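Local structure of flagellin (Burkholderia pseudomallei, 4CFI) at residues L20-R24 and I237-L241; A98-G104 and P216-S220; Q133-N139 and F150-N155; I119-G123 and T161-V166; D143-F148 and T171-T176. The protein is the structural subunit that probably polymerises into the filament of the bacterial flagellum and is studied as a target of the immune response. All blocks are in the same frame, centred on the assembly; numbering follows the deposited sequence. Where two conformers were deposited one is given.

Contact 1: L20-R24 and I237-L241; sequences LQRIR and IDNAL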
# COMPACT_ATOMS: atom_id res chain seq x y z
N LEU A 20 -3.83 13.53 -1.52
CA LEU A 20 -3.47 12.20 -1.01
C LEU A 20 -3.39 12.21 0.52
O LEU A 20 -3.92 11.29 1.16
CB LEU A 20 -2.16 11.72 -1.63
CG LEU A 20 -2.17 11.53 -3.15
CD1 LEU A 20 -0.77 11.29 -3.68
CD2 LEU A 20 -3.11 10.43 -3.64
N GLN A 21 -2.76 13.24 1.10
CA GLN A 21 -2.69 13.40 2.56
C GLN A 21 -4.11 13.50 3.16
O GLN A 21 -4.35 13.01 4.27
CB GLN A 21 -1.80 14.60 2.99
CG GLN A 21 -0.30 14.31 2.76
CD GLN A 21 0.71 15.42 3.12
OE1 GLN A 21 0.39 16.60 3.24
NE2 GLN A 21 1.97 15.01 3.24
N ARG A 22 -5.04 14.09 2.42
CA ARG A 22 -6.43 14.22 2.88
C ARG A 22 -7.10 12.85 2.90
O ARG A 22 -7.80 12.51 3.85
CB ARG A 22 -7.21 15.20 1.99
CG ARG A 22 -8.66 15.39 2.41
CD ARG A 22 -8.79 16.18 3.71
NE ARG A 22 -10.20 16.36 4.06
CZ ARG A 22 -11.03 17.21 3.45
NH1 ARG A 22 -10.60 18.02 2.50
NH2 ARG A 22 -12.30 17.27 3.82
N ILE A 23 -6.91 12.05 1.84
CA ILE A 23 -7.50 10.71 1.80
C ILE A 23 -6.96 9.88 2.99
O ILE A 23 -7.75 9.13 3.62
CB ILE A 23 -7.27 10.00 0.45
CG1 ILE A 23 -8.00 10.77 -0.67
CG2 ILE A 23 -7.77 8.56 0.52
CD1 ILE A 23 -7.68 10.31 -2.08
N ARG A 24 -5.68 10.03 3.33
CA ARG A 24 -5.09 9.34 4.50
C ARG A 24 -5.85 9.66 5.78
O ARG A 24 -6.20 8.76 6.55
CB ARG A 24 -3.59 9.67 4.70
CG ARG A 24 -3.03 9.29 6.08
CD ARG A 24 -1.57 9.69 6.24
NE ARG A 24 -0.67 8.95 5.35
CZ ARG A 24 0.47 9.43 4.84
NH1 ARG A 24 0.87 10.66 5.11
NH2 ARG A 24 1.20 8.66 4.06
N ILE A 237 -2.42 4.87 -0.29
CA ILE A 237 -1.98 6.26 -0.19
C ILE A 237 -0.50 6.35 0.19
O ILE A 237 0.23 7.19 -0.34
CB ILE A 237 -2.86 7.07 0.79
CG1 ILE A 237 -4.29 7.23 0.24
CG2 ILE A 237 -2.22 8.42 1.12
CD1 ILE A 237 -4.36 8.07 -1.02
N ASP A 238 -0.04 5.50 1.12
CA ASP A 238 1.39 5.48 1.42
C ASP A 238 2.20 5.27 0.12
O ASP A 238 3.22 5.95 -0.12
CB ASP A 238 1.73 4.39 2.46
CG ASP A 238 1.35 4.76 3.89
OD1 ASP A 238 1.05 5.94 4.18
OD2 ASP A 238 1.37 3.83 4.72
N ASN A 239 1.75 4.34 -0.71
CA ASN A 239 2.44 4.05 -1.97
C ASN A 239 2.34 5.18 -2.97
O ASN A 239 3.31 5.51 -3.64
CB ASN A 239 1.91 2.75 -2.56
CG ASN A 239 2.33 1.54 -1.74
OD1 ASN A 239 3.10 1.65 -0.77
ND2 ASN A 239 1.82 0.39 -2.09
N ALA A 240 1.16 5.79 -3.09
CA ALA A 240 0.99 6.92 -3.99
C ALA A 240 1.87 8.10 -3.57
O ALA A 240 2.48 8.75 -4.42
CB ALA A 240 -0.47 7.34 -4.04
N LEU A 241 1.92 8.39 -2.28
CA LEU A 241 2.78 9.46 -1.77
C LEU A 241 4.26 9.18 -2.05
O LEU A 241 4.99 10.10 -2.37
CB LEU A 241 2.55 9.76 -0.28
CG LEU A 241 1.30 10.61 -0.02
CD1 LEU A 241 0.92 10.55 1.45
CD2 LEU A 241 1.51 12.05 -0.47
O HOH W 1 -1.72 6.42 5.06

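Contact 2: A98-G104 and P216-S220; sequences AAKIGGG and PQTVS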
# COMPACT_ATOMS: atom_id res chain seq x y z
N ALA A 98 -5.53 9.00 -11.06
CA ALA A 98 -5.88 8.12 -9.95
C ALA A 98 -5.77 6.62 -10.28
O ALA A 98 -5.49 5.81 -9.40
CB ALA A 98 -7.27 8.45 -9.45
N ALA A 99 -5.99 6.26 -11.54
CA ALA A 99 -5.93 4.86 -11.96
C ALA A 99 -4.51 4.32 -12.03
O ALA A 99 -4.33 3.10 -12.14
CB ALA A 99 -6.61 4.70 -13.31
N LYS A 100 -3.51 5.21 -11.97
CA LYS A 100 -2.12 4.86 -12.23
C LYS A 100 -1.21 5.10 -11.03
O LYS A 100 -0.00 4.88 -11.13
CB LYS A 100 -1.60 5.65 -13.45
CG LYS A 100 -2.34 5.34 -14.75
CD LYS A 100 -2.11 3.92 -15.22
CE LYS A 100 -1.91 3.85 -16.72
NZ LYS A 100 -1.18 2.60 -17.10
N ILE A 101 -1.77 5.50 -9.88
CA ILE A 101 -0.99 5.68 -8.65
C ILE A 101 -1.67 4.95 -7.51
O ILE A 101 -2.85 4.63 -7.59
CB ILE A 101 -0.75 7.18 -8.29
CG1 ILE A 101 -2.07 7.94 -8.05
CG2 ILE A 101 0.06 7.84 -9.40
CD1 ILE A 101 -1.89 9.37 -7.55
N GLY A 102 -0.91 4.68 -6.45
CA GLY A 102 -1.36 3.78 -5.41
C GLY A 102 -1.32 2.35 -5.91
O GLY A 102 -0.62 2.01 -6.85
N GLY A 103 -2.06 1.48 -5.25
CA GLY A 103 -1.95 0.06 -5.53
C GLY A 103 -0.55 -0.44 -5.20
O GLY A 103 0.15 0.11 -4.34
N GLY A 104 -0.15 -1.49 -5.89
CA GLY A 104 1.15 -2.10 -5.65
C GLY A 104 1.22 -2.93 -4.39
O GLY A 104 0.20 -3.36 -3.86
N PRO A 216 -3.92 -3.79 -2.27
CA PRO A 216 -4.74 -2.58 -2.29
C PRO A 216 -5.08 -2.13 -3.72
O PRO A 216 -4.34 -2.38 -4.68
CB PRO A 216 -3.83 -1.55 -1.62
CG PRO A 216 -2.45 -2.04 -1.90
CD PRO A 216 -2.57 -3.53 -1.76
N GLN A 217 -6.22 -1.47 -3.84
CA GLN A 217 -6.61 -0.85 -5.11
C GLN A 217 -5.74 0.37 -5.41
O GLN A 217 -5.15 0.95 -4.51
CB GLN A 217 -8.07 -0.41 -5.07
CG GLN A 217 -9.05 -1.49 -4.64
CD GLN A 217 -9.31 -1.52 -3.14
OE1 GLN A 217 -8.58 -0.91 -2.34
NE2 GLN A 217 -10.33 -2.26 -2.73
N THR A 218 -5.71 0.78 -6.68
CA THR A 218 -5.19 2.10 -7.03
C THR A 218 -6.08 3.18 -6.42
O THR A 218 -7.21 2.92 -5.98
CB THR A 218 -5.10 2.30 -8.56
OG1 THR A 218 -6.39 2.14 -9.15
CG2 THR A 218 -4.09 1.28 -9.18
N VAL A 219 -5.58 4.41 -6.39
CA VAL A 219 -6.33 5.52 -5.77
C VAL A 219 -7.74 5.61 -6.37
O VAL A 219 -8.71 5.85 -5.65
CB VAL A 219 -5.54 6.83 -5.89
CG1 VAL A 219 -6.41 8.01 -5.47
CG2 VAL A 219 -4.27 6.75 -5.05
N SER A 220 -7.87 5.38 -7.68
CA SER A 220 -9.16 5.43 -8.37
C SER A 220 -10.25 4.60 -7.73
O SER A 220 -11.41 5.02 -7.71
CB SER A 220 -8.99 4.99 -9.83
OG SER A 220 -8.50 3.66 -9.92

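Contact 3: Q133-N139 and F150-N155; sequences QETTQIN and FTDQNN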
# COMPACT_ATOMS: atom_id res chain seq x y z
N GLN A 133 5.44 -23.95 25.37
CA GLN A 133 4.61 -22.76 25.34
C GLN A 133 3.59 -22.86 24.21
O GLN A 133 3.91 -23.33 23.12
CB GLN A 133 5.48 -21.51 25.13
CG GLN A 133 4.73 -20.19 24.97
CD GLN A 133 5.68 -19.01 24.83
OE1 GLN A 133 5.94 -18.31 25.81
NE2 GLN A 133 6.20 -18.79 23.63
N GLU A 134 2.38 -22.36 24.46
CA GLU A 134 1.33 -22.24 23.43
C GLU A 134 1.45 -20.89 22.72
O GLU A 134 1.61 -19.84 23.36
CB GLU A 134 -0.07 -22.38 24.04
CG GLU A 134 -1.20 -22.43 23.03
CD GLU A 134 -2.60 -22.53 23.63
OE1 GLU A 134 -2.69 -22.54 24.87
OE2 GLU A 134 -3.59 -22.62 22.85
N THR A 135 1.40 -20.93 21.39
CA THR A 135 1.22 -19.74 20.59
C THR A 135 -0.27 -19.47 20.45
O THR A 135 -1.01 -20.35 19.99
CB THR A 135 1.87 -19.89 19.21
OG1 THR A 135 3.29 -20.08 19.38
CG2 THR A 135 1.62 -18.70 18.32
N THR A 136 -0.69 -18.28 20.83
CA THR A 136 -2.10 -17.90 20.90
C THR A 136 -2.49 -16.79 19.92
O THR A 136 -3.68 -16.57 19.68
CB THR A 136 -2.50 -17.47 22.32
OG1 THR A 136 -1.67 -16.37 22.70
CG2 THR A 136 -2.32 -18.64 23.32
N GLN A 137 -1.51 -16.08 19.33
CA GLN A 137 -1.77 -15.12 18.26
C GLN A 137 -0.62 -15.18 17.28
O GLN A 137 0.51 -15.46 17.68
CB GLN A 137 -1.87 -13.66 18.78
CG GLN A 137 -2.86 -13.49 19.92
CD GLN A 137 -2.95 -12.08 20.45
OE1 GLN A 137 -2.24 -11.20 20.02
NE2 GLN A 137 -3.81 -11.89 21.43
N ILE A 138 -0.91 -14.87 16.01
CA ILE A 138 0.12 -14.67 15.01
C ILE A 138 -0.10 -13.32 14.35
O ILE A 138 -1.17 -13.06 13.79
CB ILE A 138 0.13 -15.79 13.94
CG1 ILE A 138 0.37 -17.15 14.61
CG2 ILE A 138 1.18 -15.48 12.87
CD1 ILE A 138 0.14 -18.32 13.66
N ASN A 139 0.92 -12.47 14.40
CA ASN A 139 0.94 -11.21 13.68
C ASN A 139 1.56 -11.44 12.32
O ASN A 139 2.64 -12.01 12.23
CB ASN A 139 1.76 -10.19 14.45
CG ASN A 139 1.29 -10.07 15.89
OD1 ASN A 139 0.16 -9.67 16.16
ND2 ASN A 139 2.16 -10.43 16.81
N PHE A 150 6.28 -13.41 10.29
CA PHE A 150 5.31 -13.79 11.32
C PHE A 150 5.90 -13.72 12.71
O PHE A 150 7.00 -14.24 12.95
CB PHE A 150 4.85 -15.22 11.09
CG PHE A 150 4.27 -15.45 9.72
CD1 PHE A 150 2.95 -15.16 9.46
CD2 PHE A 150 5.05 -15.95 8.68
CE1 PHE A 150 2.43 -15.36 8.20
CE2 PHE A 150 4.51 -16.15 7.40
CZ PHE A 150 3.19 -15.89 7.18
N THR A 151 5.14 -13.13 13.64
CA THR A 151 5.52 -13.14 15.05
C THR A 151 4.33 -13.67 15.88
O THR A 151 3.19 -13.69 15.44
CB THR A 151 5.96 -11.76 15.57
OG1 THR A 151 4.83 -10.89 15.55
CG2 THR A 151 7.13 -11.20 14.75
N ASP A 152 4.65 -14.08 17.11
CA ASP A 152 3.66 -14.60 18.04
C ASP A 152 3.10 -13.47 18.94
O ASP A 152 3.37 -12.27 18.74
CB ASP A 152 4.24 -15.76 18.87
CG ASP A 152 5.34 -15.36 19.84
OD1 ASP A 152 5.50 -14.17 20.19
OD2 ASP A 152 6.06 -16.31 20.26
N GLN A 153 2.28 -13.87 19.92
CA GLN A 153 1.59 -12.93 20.78
C GLN A 153 2.54 -12.08 21.59
O GLN A 153 2.13 -11.02 22.09
CB GLN A 153 0.61 -13.66 21.73
CG GLN A 153 1.26 -14.54 22.77
CD GLN A 153 1.75 -15.88 22.26
OE1 GLN A 153 1.43 -16.31 21.16
NE2 GLN A 153 2.46 -16.58 23.10
N ASN A 154 3.78 -12.54 21.76
CA ASN A 154 4.80 -11.78 22.47
C ASN A 154 5.81 -11.13 21.53
O ASN A 154 6.89 -10.71 21.96
CB ASN A 154 5.50 -12.65 23.51
CG ASN A 154 4.54 -13.16 24.56
OD1 ASN A 154 3.63 -12.44 24.98
ND2 ASN A 154 4.69 -14.42 24.93
N ASN A 155 5.44 -11.01 20.26
CA ASN A 155 6.27 -10.35 19.25
C ASN A 155 7.57 -11.08 18.94
O ASN A 155 8.49 -10.47 18.40
CB ASN A 155 6.53 -8.88 19.62
CG ASN A 155 5.25 -8.12 19.85
OD1 ASN A 155 5.02 -7.48 20.91
ND2 ASN A 155 4.39 -8.19 18.87
O HOH W 2 4.59 -18.44 21.17

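Contact 4: I119-G123 and T161-V166; sequences IDSSG and TAVTAV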
# COMPACT_ATOMS: atom_id res chain seq x y z
N ILE A 119 -1.72 -23.21 18.93
CA ILE A 119 -0.73 -24.12 18.39
C ILE A 119 0.46 -24.26 19.32
O ILE A 119 0.71 -23.40 20.17
CB ILE A 119 -0.25 -23.69 16.97
CG1 ILE A 119 0.47 -22.35 17.01
CG2 ILE A 119 -1.41 -23.70 15.98
CD1 ILE A 119 0.93 -21.82 15.66
N ASP A 120 1.21 -25.35 19.15
CA ASP A 120 2.47 -25.52 19.83
C ASP A 120 3.62 -24.90 19.04
O ASP A 120 3.42 -24.26 18.01
CB ASP A 120 2.69 -27.01 20.21
CG ASP A 120 2.99 -27.92 19.03
OD1 ASP A 120 3.29 -27.42 17.94
OD2 ASP A 120 2.90 -29.16 19.23
N SER A 121 4.84 -25.07 19.54
CA SER A 121 6.00 -24.41 18.92
C SER A 121 6.35 -24.96 17.54
O SER A 121 7.12 -24.34 16.80
CB SER A 121 7.22 -24.49 19.85
OG SER A 121 7.63 -25.84 20.06
N SER A 122 5.80 -26.13 17.19
CA SER A 122 5.98 -26.73 15.87
C SER A 122 4.83 -26.43 14.90
O SER A 122 4.85 -26.89 13.77
CB SER A 122 6.13 -28.25 15.96
OG SER A 122 7.25 -28.61 16.74
N GLY A 123 3.80 -25.71 15.35
CA GLY A 123 2.64 -25.41 14.52
C GLY A 123 1.51 -26.43 14.56
O GLY A 123 0.58 -26.33 13.76
N THR A 161 9.93 -23.93 11.47
CA THR A 161 9.05 -25.11 11.45
C THR A 161 7.58 -24.71 11.57
O THR A 161 6.75 -25.18 10.81
CB THR A 161 9.39 -26.07 12.61
OG1 THR A 161 10.73 -26.52 12.43
CG2 THR A 161 8.45 -27.27 12.64
N ALA A 162 7.25 -23.83 12.52
CA ALA A 162 5.88 -23.40 12.70
C ALA A 162 5.37 -22.59 11.51
O ALA A 162 4.21 -22.76 11.11
CB ALA A 162 5.73 -22.61 14.01
N VAL A 163 6.20 -21.71 10.96
CA VAL A 163 5.78 -20.95 9.78
C VAL A 163 5.36 -21.92 8.67
O VAL A 163 4.27 -21.80 8.12
CB VAL A 163 6.87 -19.99 9.29
CG1 VAL A 163 6.49 -19.37 7.95
CG2 VAL A 163 7.16 -18.89 10.31
N THR A 164 6.24 -22.86 8.34
CA THR A 164 5.95 -23.81 7.27
C THR A 164 4.70 -24.63 7.60
O THR A 164 3.85 -24.86 6.74
CB THR A 164 7.19 -24.73 7.05
OG1 THR A 164 8.29 -23.91 6.61
CG2 THR A 164 6.89 -25.85 6.04
N ALA A 165 4.63 -25.08 8.85
CA ALA A 165 3.55 -25.99 9.28
C ALA A 165 2.16 -25.35 9.26
O ALA A 165 1.17 -26.05 9.10
CB ALA A 165 3.82 -26.51 10.68
N VAL A 166 2.10 -24.03 9.46
CA VAL A 166 0.83 -23.29 9.51
C VAL A 166 0.50 -22.69 8.14
O VAL A 166 -0.64 -22.80 7.68
CB VAL A 166 0.86 -22.19 10.61
CG1 VAL A 166 -0.39 -21.31 10.54
CG2 VAL A 166 0.98 -22.85 11.97
O HOH W 3 -0.60 -26.17 11.34

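Contact 5: D143-F148 and T171-T176; sequences DGKGGF and TAGTGT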
# COMPACT_ATOMS: atom_id res chain seq x y z
N ASP A 143 6.54 -7.99 3.89
CA ASP A 143 7.97 -8.03 3.58
C ASP A 143 8.40 -7.08 2.45
O ASP A 143 9.57 -7.04 2.11
CB ASP A 143 8.46 -9.47 3.33
CG ASP A 143 7.92 -10.10 2.04
OD1 ASP A 143 7.27 -9.42 1.22
OD2 ASP A 143 8.17 -11.32 1.85
N GLY A 144 7.48 -6.30 1.90
CA GLY A 144 7.81 -5.36 0.84
C GLY A 144 7.84 -5.97 -0.55
O GLY A 144 8.02 -5.24 -1.53
N LYS A 145 7.71 -7.28 -0.63
CA LYS A 145 7.76 -8.03 -1.89
C LYS A 145 6.48 -8.83 -2.13
O LYS A 145 6.44 -9.73 -2.98
CB LYS A 145 8.98 -8.97 -1.89
CG LYS A 145 10.30 -8.21 -1.76
CD LYS A 145 11.53 -9.10 -1.76
CE LYS A 145 11.84 -9.73 -3.10
NZ LYS A 145 12.13 -8.76 -4.19
N GLY A 146 5.41 -8.47 -1.41
CA GLY A 146 4.11 -9.12 -1.57
C GLY A 146 3.88 -10.34 -0.69
O GLY A 146 2.82 -10.98 -0.82
N GLY A 147 4.82 -10.63 0.22
CA GLY A 147 4.68 -11.75 1.14
C GLY A 147 4.86 -11.31 2.58
O GLY A 147 4.66 -10.14 2.93
N PHE A 148 5.21 -12.27 3.44
CA PHE A 148 4.97 -12.14 4.87
C PHE A 148 6.09 -12.65 5.74
O PHE A 148 6.77 -13.62 5.38
CB PHE A 148 3.69 -12.93 5.26
CG PHE A 148 2.55 -12.79 4.28
CD1 PHE A 148 1.89 -11.58 4.16
CD2 PHE A 148 2.17 -13.84 3.44
CE1 PHE A 148 0.88 -11.43 3.23
CE2 PHE A 148 1.15 -13.69 2.51
CZ PHE A 148 0.50 -12.48 2.42
N THR A 171 5.32 -18.35 1.48
CA THR A 171 5.07 -17.12 2.25
C THR A 171 5.98 -15.96 1.89
O THR A 171 5.58 -14.81 2.06
CB THR A 171 5.13 -17.36 3.77
OG1 THR A 171 6.42 -17.82 4.13
CG2 THR A 171 4.04 -18.33 4.22
N ALA A 172 7.18 -16.22 1.39
CA ALA A 172 8.14 -15.15 1.08
C ALA A 172 7.78 -14.47 -0.22
O ALA A 172 7.57 -15.12 -1.24
CB ALA A 172 9.56 -15.68 1.01
N GLY A 173 7.70 -13.15 -0.20
CA GLY A 173 7.41 -12.39 -1.40
C GLY A 173 8.52 -12.48 -2.42
O GLY A 173 9.69 -12.57 -2.06
N THR A 174 8.15 -12.38 -3.69
CA THR A 174 9.11 -12.41 -4.80
C THR A 174 8.96 -11.17 -5.70
O THR A 174 9.64 -11.05 -6.71
CB THR A 174 8.91 -13.68 -5.65
OG1 THR A 174 7.63 -13.64 -6.29
CG2 THR A 174 9.02 -14.93 -4.79
N GLY A 175 8.04 -10.27 -5.38
CA GLY A 175 7.77 -9.13 -6.23
C GLY A 175 8.84 -8.05 -6.13
O GLY A 175 9.56 -7.96 -5.13
N THR A 176 8.90 -7.22 -7.16
CA THR A 176 9.75 -6.04 -7.19
C THR A 176 8.86 -4.84 -7.57
O THR A 176 7.75 -5.02 -8.07
CB THR A 176 10.87 -6.17 -8.24
OG1 THR A 176 10.27 -6.21 -9.53
CG2 THR A 176 11.71 -7.42 -8.00
O HOH W 4 10.70 -12.03 0.52
O HOH W 5 9.90 -4.91 -3.70
O HOH W 6 5.27 -12.06 -4.10
O HOH W 7 7.96 -16.05 5.42

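Contact 1: L20-R24 and I237-L241
Ile237 CD1 fits between Leu20 and Ile23, lying 3.7 Å from Leu20 CD2, while the Ile237 and Ile23 side chains cross at about a right angle, CG1 of Ile237 3.7 Å from Ile23 CG2. With CG2 anti to the backbone N (chi1 -67° for CG1), the other branch of Ile237 is directed at the backbone of helix 2-31 and rests 3.3 Å from Leu20 O. Leu241 slides past Leu20 in the opposite sense, CD2 against CB at 3.9 Å, and the methyl of Ala240 fills in beside both methyls of Leu20. The two helix segments are antiparallel, 162° between directions with axes 9.7 Å apart, as in the helical bundle of the flagellin D1 core, where N- and C-terminal chain regions pair. Polar groups close one flank. In the conformer given, one of two, Arg24 NH2 makes a salt-bridging hydrogen bond to Asp238 OD1, 2.7 Å long, its acceptor tilted 20° from the guanidinium plane. Arg24 NE there donates to a water that lies in that plane and in turn donates to the same carboxylate oxygen, so this conformer holds OD1 twice. It also puts Leu241 CD1 over one guanidinium face, 3.2 Å from Arg24 NH2.

Contact 2: A98-G104 and P216-S220
The carbonyl group of Ala98 is met from above its plane: Ser220 N donates to Ala98 O at 3.0 Å, 66° out of that plane and therefore not on a lone pair. The carbonyl of Ile101 is used differently, with Val219 N only slightly tilted from its plane and the bond to Ile101 O, 3.0 Å long, nearly straight at 171° at the hydrogen. Thr218 lies between these two acceptors, its CB 3.4 Å from Ile101 O, and its CG2 reaches past them to Ala99 O. Farther along, the ring of Pro216 places CD 3.5 Å from Gly104 O. The Val219 N bond and a weak one from Gly103 N to Gln217 O make a single backbone bridge between Gly102 and Thr218; a CA-H...O contact runs from Gly103 CA to Pro216 O. Ser236 OG, on helix 227-257, also bonds to both Gly103 N and Gln217 O. Apolar contacts lie on the buried flank, where Val219 CG2 meets Ile101 CG1 at 3.9 Å and Val219 CG1 approaches the methyl of Ala98. Ser220 OG turns back over its own backbone to share a 2.7 Å hydrogen bond with Thr218 OG1. The loop between strands 87-92 and 111-119 is thus paired with the loop between helices 197-213 and 227-257, against the helices of the core. Because backbone amides and carbonyls supply every hydrogen bond across the pair, the join depends mainly on chain path, with glycines at positive phi allowing the close approach at Gly102 and Gly103.

Contact 3: Q133-N139 and F150-N155
Gln153 OE1 is gripped by two backbone amides: Thr136 N donates at 2.9 Å, and Gln137 N adds a weak bond. This joins the far ends of the beta hairpin formed by strands 135-142 and 148-152, within the three-stranded antiparallel sheet of the D2 region. The nearly straight bond from Thr136 N (167° at the hydrogen) comes from above the amide carbonyl plane, 57° out of it. Bending the Gln153 chain at chi2, -77°, folds the amide back across Thr136, while its NE2 makes a weak bond to Glu134 O. A water links Thr135 OG1 with Asp152 OD2, and Asp152 OD1 accepts from Asn154 N in an Asx turn that coincides with a type I turn, Asp152 to Asn155. In the regular part, Asn139 and Thr151 are an antiparallel hydrogen-bonded pair, joined by Asn139 N to Thr151 O at 2.8 Å and by Thr151 N to Asn139 O at 3.1 Å. Towards helix 160-167, Ile138 CG2 packs obliquely on Phe150 CD1 at 3.9 Å, and the Phe150 ring stacks with Phe167. On the other face Asn139 OD1 bonds to Thr114 OG1 of the next strand, while Asn139 ND2 donates to Thr151 OG1, 3.0 Å away in its amide plane.

Contact 4: I119-G123 and T161-V166
Ala165 CB comes up against the backbone of the turn, 3.3 Å from Ser122 O, and one helical turn earlier Ala162 CB lies 3.6 Å from Ser121 O. These small methyls let the helix settle closely on the loop, and no direct hydrogen bond joins the two segments. Thr161 CG2, anti to the backbone N, is brought alongside Ser122, 3.8 Å from Ser122 O. At the buried end the contact becomes apolar: Val166 CG2 reaches Ile119 CD1 at 3.8 Å, the two side chains meeting at a slant, and the same methyl stands 3.9 Å from Gly123 O. A single water bridges the backbones, donating to Gly123 O at 2.7 Å and to Ala165 O. What positions this first shell is the fold of the loop. Asp120 to Gly123 is a type I beta turn closed by Gly123 N to Asp120 O, and Asp120 OD1, which also accepts from Ala124 N, takes Ser122 N from above the carboxylate plane at 2.9 Å, making an Asx turn. Gly123, at phi 89°, brings its bare CA within 4.2 Å of Ala165 CB. Farther out, Ser159 OG bonds to both Ser121 O and Ala162 N, coupling the turn to the start of helix 160-167, and Ile119 continues onto Ile138 of the neighbouring strand. Here an Asx turn at the end of strand 111-119 packs against the helix lying over the sheet of the D2 region.

Contact 5: D143-F148 and T171-T176
Both carboxylate oxygens of Asp143 are engaged. OD2 accepts from Gly173 N across the contact, at 2.8 Å, on its syn lone pair, whereas OD1 takes Lys145 N and Gly147 N, each at 2.9 Å, from opposite faces of the carboxylate plane; the first of these closes an Asx turn. A chi1 of 69° holds the carboxylate over its own loop and lets it reach these amides. Lys145 works with both ends: its backbone O accepts from Gly175 N at 2.9 Å, and its NZ, curled round by bends at chi3 and chi4, donates to Gly175 O at 2.9 Å from above the carbonyl plane. At the other end Phe148 N bonds to Thr171 O, also 2.9 Å away. Waters add second links, one between Asp143 OD2 and Gly173 O, another between Lys145 O and Thr174 N. Packing is shared between backbone, Gly147 and Gly173 closest at CA to CA 3.8 Å, and the aliphatic chain of Lys145, which runs along Gly173 and Gly175. Phe148 also touches Leu185 and Asn214. This joins the hairpin loop between strands 135-142 and 148-152 to the long loop after helix 160-167. Three backbone amides and one ammonium group thus carry the join, and the amides gathered round Asp143 would probably stabilise its negative charge.

From the N terminus, helix 2-31 enters contact 1, whose partner on helix 227-257 closes a loop spanning most of the chain and holding the other four contacts. Inside it, contact 2 pairs the loop before strand 111-119 with the loop before helix 227-257, and it touches contact 1 through Asn239 ND2 and Gly103 O, 2.8 Å apart. Contacts 3, 4 and 5 lie within contact 2's loop. Contact 4 spans residues 119-166 and encloses the hairpin of contact 3, to which Thr135 N and Ile119 O link it. Contact 5 crosses both, and Thr171 touches Phe150 and Val163. The first two contacts thus tie the helical core, the last three the sheet, helix and loops of D2.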